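Long-range contact in putative alpha-ketoglutarate-dependent taurine dioxygenase (Burkholderia xenovorans, PDB 5HSX), which probably acts as an iron-dependent 2-oxoglutarate dioxygenase of the TfdA family: residues H72-T83 with L288-D296. Sequence-based numbering, arbitrary orientation.
Sequences HVAFSAQFGELT and LYRTTLVGD
Two backbone hydrogen bonds join Glu81-Thr83 to Thr292-Val294: Val294 N to Glu81 O (2.8 Å, 165° at the hydrogen) and Thr83 N to Thr292 O (2.9 Å). They flank Leu82 and Leu293, a non-hydrogen-bonded antiparallel pair, and fasten the chain leaving helix 69-77 to the end of strand 287-293 in the double-stranded beta-helix core expected of a TfdA-family enzyme. Water molecules extend the junction on either side, one linking Glu81 N with Val294 O, the other Thr292 N with Thr83 O. The hydroxyls of Thr83 and Thr292 also pair, OG1 to OG1 at 2.9 Å, and Tyr99 OH on the neighbouring strand is a further partner of Thr83 OG1.

A second polar link ties the helix itself to the strand. Thr291 OG1 donates to Ser76 OG (2.8 Å), which in turn donates to His72 O; that oxygen also accepts a bond from Ser76 N, from the opposite face of the carbonyl plane. With CG anti to the backbone N (chi1 -175°), the His72 imidazole reaches the strand, and Thr291 CG2 sits over one of its faces in a CH-pi contact, 3.8 Å from the centroid. The ring nitrogens are held by strand 135-140, NE2 by Ile137 O and ND1 by Arg139. Arg290 points to the other side of the strand, where it bonds to Val320 O.

Around the turn at Gly80, Leu293 packs against the helix end and the chain that follows it: CD1 meets Phe79 CB (3.8 Å), while CD2 faces Leu82 CD1, whose nearest strand atom is Thr291 CB at 3.6 Å.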
loop_
_atom_site.group_PDB
_atom_site.type_symbol
_atom_site.label_atom_id
_atom_site.label_comp_id
_atom_site.label_asym_id
_atom_site.label_seq_id
_atom_site.Cartn_x
_atom_site.Cartn_y
_atom_site.Cartn_z
ATOM N N HIS B 72 22.143 12.177 14.425
ATOM C CA HIS B 72 21.287 12.254 13.245
ATOM C C HIS B 72 21.810 13.303 12.266
ATOM O O HIS B 72 21.906 13.056 11.056
ATOM C CB HIS B 72 19.854 12.559 13.708
ATOM C CG HIS B 72 18.819 12.555 12.625
ATOM N ND1 HIS B 72 17.471 12.686 12.902
ATOM C CD2 HIS B 72 18.916 12.442 11.279
ATOM C CE1 HIS B 72 16.786 12.652 11.774
ATOM N NE2 HIS B 72 17.638 12.507 10.774
ATOM N N VAL B 73 22.170 14.482 12.775
ATOM C CA VAL B 73 22.719 15.523 11.909
ATOM C C VAL B 73 24.055 15.082 11.329
ATOM O O VAL B 73 24.323 15.273 10.134
ATOM C CB VAL B 73 22.845 16.853 12.681
ATOM C CG1 VAL B 73 23.680 17.868 11.889
ATOM C CG2 VAL B 73 21.459 17.413 12.988
ATOM N N ALA B 74 24.914 14.481 12.160
ATOM C CA ALA B 74 26.231 14.061 11.684
ATOM C C ALA B 74 26.118 13.013 10.583
ATOM O O ALA B 74 26.861 13.056 9.595
ATOM C CB ALA B 74 27.071 13.531 12.846
ATOM N N PHE B 75 25.190 12.064 10.734
ATOM C CA PHE B 75 24.973 11.091 9.670
ATOM C C PHE B 75 24.525 11.777 8.390
ATOM O O PHE B 75 25.021 11.464 7.301
ATOM C CB PHE B 75 23.933 10.055 10.094
ATOM C CG PHE B 75 23.466 9.162 8.967
ATOM C CD1 PHE B 75 24.252 8.105 8.530
ATOM C CD2 PHE B 75 22.241 9.374 8.351
ATOM C CE1 PHE B 75 23.826 7.276 7.496
ATOM C CE2 PHE B 75 21.810 8.548 7.309
ATOM C CZ PHE B 75 22.610 7.499 6.887
ATOM N N SER B 76 23.585 12.717 8.510
ATOM C CA SER B 76 23.028 13.378 7.337
ATOM C C SER B 76 24.083 14.179 6.586
ATOM O O SER B 76 24.084 14.203 5.349
ATOM C CB SER B 76 21.882 14.288 7.763
ATOM O OG SER B 76 20.956 13.575 8.552
ATOM N N ALA B 77 24.982 14.846 7.312
ATOM C CA ALA B 77 25.949 15.735 6.667
ATOM C C ALA B 77 26.947 14.982 5.804
ATOM O O ALA B 77 27.653 15.605 5.001
ATOM C CB ALA B 77 26.700 16.561 7.716
ATOM N N GLN B 78 27.028 13.661 5.954
ATOM C CA GLN B 78 27.899 12.866 5.098
ATOM C C GLN B 78 27.355 12.736 3.682
ATOM O O GLN B 78 28.080 12.277 2.794
ATOM C CB GLN B 78 28.106 11.480 5.716
ATOM C CG GLN B 78 28.789 11.534 7.079
ATOM C CD GLN B 78 28.811 10.192 7.797
ATOM O OE1 GLN B 78 29.838 9.789 8.346
ATOM N NE2 GLN B 78 27.673 9.505 7.813
ATOM N N PHE B 79 26.105 13.139 3.449
ATOM C CA PHE B 79 25.486 13.003 2.143
ATOM C C PHE B 79 25.106 14.329 1.499
ATOM O O PHE B 79 24.745 14.333 0.317
ATOM C CB PHE B 79 24.250 12.089 2.242
ATOM C CG PHE B 79 24.572 10.718 2.772
ATOM C CD1 PHE B 79 24.950 9.698 1.911
ATOM C CD2 PHE B 79 24.542 10.460 4.136
ATOM C CE1 PHE B 79 25.269 8.436 2.401
ATOM C CE2 PHE B 79 24.856 9.203 4.633
ATOM C CZ PHE B 79 25.222 8.190 3.765
ATOM N N GLY B 80 25.204 15.445 2.211
ATOM C CA GLY B 80 24.853 16.719 1.617
ATOM C C GLY B 80 24.806 17.817 2.661
ATOM O O GLY B 80 25.250 17.639 3.796
ATOM N N GLU B 81 24.274 18.964 2.236
ATOM C CA GLU B 81 24.105 20.126 3.103
ATOM C C GLU B 81 22.737 20.065 3.770
ATOM O O GLU B 81 21.723 19.851 3.098
ATOM C CB GLU B 81 24.226 21.429 2.311
ATOM C CG GLU B 81 25.621 21.827 1.949
ATOM C CD GLU B 81 26.411 22.210 3.173
ATOM O OE1 GLU B 81 27.151 21.346 3.687
ATOM O OE2 GLU B 81 26.264 23.361 3.635
ATOM N N LEU B 82 22.707 20.280 5.082
ATOM C CA LEU B 82 21.447 20.237 5.815
ATOM C C LEU B 82 20.651 21.515 5.585
ATOM O O LEU B 82 21.207 22.614 5.588
ATOM C CB LEU B 82 21.712 20.066 7.314
ATOM C CG LEU B 82 22.063 18.705 7.928
ATOM C CD1 LEU B 82 20.913 17.762 7.758
ATOM C CD2 LEU B 82 23.333 18.103 7.347
ATOM N N THR B 83 19.336 21.378 5.415
ATOM C CA THR B 83 18.486 22.558 5.457
ATOM C C THR B 83 18.398 23.071 6.891
ATOM O O THR B 83 18.518 22.311 7.854
ATOM C CB THR B 83 17.081 22.253 4.913
ATOM O OG1 THR B 83 16.389 21.395 5.823
ATOM C CG2 THR B 83 17.175 21.567 3.561
ATOM N N LEU B 288 8.835 11.367 15.749
ATOM C CA LEU B 288 9.933 11.172 14.820
ATOM C C LEU B 288 10.659 12.497 14.647
ATOM O O LEU B 288 10.156 13.558 15.030
ATOM C CB LEU B 288 9.442 10.645 13.462
ATOM C CG LEU B 288 8.693 9.304 13.449
ATOM C CD1 LEU B 288 7.198 9.507 13.648
ATOM C CD2 LEU B 288 8.969 8.542 12.149
ATOM N N TYR B 289 11.859 12.425 14.076
ATOM C CA TYR B 289 12.636 13.618 13.764
ATOM C C TYR B 289 13.191 13.480 12.361
ATOM O O TYR B 289 13.568 12.380 11.945
ATOM C CB TYR B 289 13.777 13.839 14.766
ATOM C CG TYR B 289 13.274 14.085 16.160
ATOM C CD1 TYR B 289 12.850 15.352 16.556
ATOM C CD2 TYR B 289 13.197 13.047 17.079
ATOM C CE1 TYR B 289 12.366 15.575 17.850
ATOM C CE2 TYR B 289 12.725 13.260 18.361
ATOM C CZ TYR B 289 12.313 14.522 18.738
ATOM O OH TYR B 289 11.844 14.717 20.013
ATOM N N ARG B 290 13.224 14.596 11.632
ATOM C CA ARG B 290 13.607 14.597 10.231
ATOM C C ARG B 290 14.690 15.637 9.993
ATOM O O ARG B 290 14.664 16.729 10.570
ATOM C CB ARG B 290 12.406 14.883 9.303
ATOM C CG ARG B 290 12.811 15.037 7.838
ATOM C CD ARG B 290 11.657 15.143 6.846
ATOM N NE ARG B 290 10.531 15.945 7.307
ATOM C CZ ARG B 290 10.477 17.274 7.300
ATOM N NH1 ARG B 290 11.504 17.992 6.875
ATOM N NH2 ARG B 290 9.388 17.893 7.730
ATOM N N THR B 291 15.654 15.277 9.163
ATOM C CA THR B 291 16.561 16.235 8.551
ATOM C C THR B 291 16.343 16.165 7.048
ATOM O O THR B 291 15.861 15.152 6.527
ATOM C CB THR B 291 18.020 15.920 8.882
ATOM O OG1 THR B 291 18.324 14.593 8.434
ATOM C CG2 THR B 291 18.270 16.017 10.390
ATOM N N THR B 292 16.660 17.248 6.337
ATOM C CA THR B 292 16.576 17.178 4.885
ATOM C C THR B 292 17.795 17.862 4.283
ATOM O O THR B 292 18.435 18.715 4.908
ATOM C CB THR B 292 15.261 17.771 4.308
ATOM O OG1 THR B 292 15.350 19.185 4.180
ATOM C CG2 THR B 292 14.051 17.443 5.188
ATOM N N LEU B 293 18.127 17.439 3.074
ATOM C CA LEU B 293 19.339 17.860 2.391
ATOM C C LEU B 293 18.985 18.806 1.252
ATOM O O LEU B 293 18.070 18.524 0.471
ATOM C CB LEU B 293 20.106 16.645 1.870
ATOM C CG LEU B 293 20.474 15.595 2.926
ATOM C CD1 LEU B 293 21.257 14.447 2.293
ATOM C CD2 LEU B 293 21.271 16.218 4.066
ATOM N N VAL B 294 19.732 19.912 1.157
ATOM C CA VAL B 294 19.477 20.951 0.160
ATOM C C VAL B 294 19.655 20.391 -1.245
ATOM O O VAL B 294 20.666 19.749 -1.550
ATOM C CB VAL B 294 20.420 22.144 0.409
ATOM C CG1 VAL B 294 20.261 23.223 -0.669
ATOM C CG2 VAL B 294 20.190 22.726 1.813
ATOM N N GLY B 295 18.674 20.643 -2.115
ATOM C CA GLY B 295 18.699 20.166 -3.478
ATOM C C GLY B 295 18.936 21.300 -4.468
ATOM O O GLY B 295 18.956 22.479 -4.121
ATOM N N ASP B 296 19.117 20.913 -5.728
ATOM C CA ASP B 296 19.347 21.854 -6.815
ATOM C C ASP B 296 18.036 22.146 -7.549
ATOM O O ASP B 296 16.984 21.577 -7.251
ATOM C CB ASP B 296 20.406 21.301 -7.767
ATOM C CG ASP B 296 21.819 21.485 -7.238
ATOM O OD1 ASP B 296 22.118 22.578 -6.708
ATOM O OD2 ASP B 296 22.630 20.542 -7.348
HETATM O O HOH W 1 22.734 18.463 -0.263
HETATM O O HOH W 2 17.646 19.503 7.896
#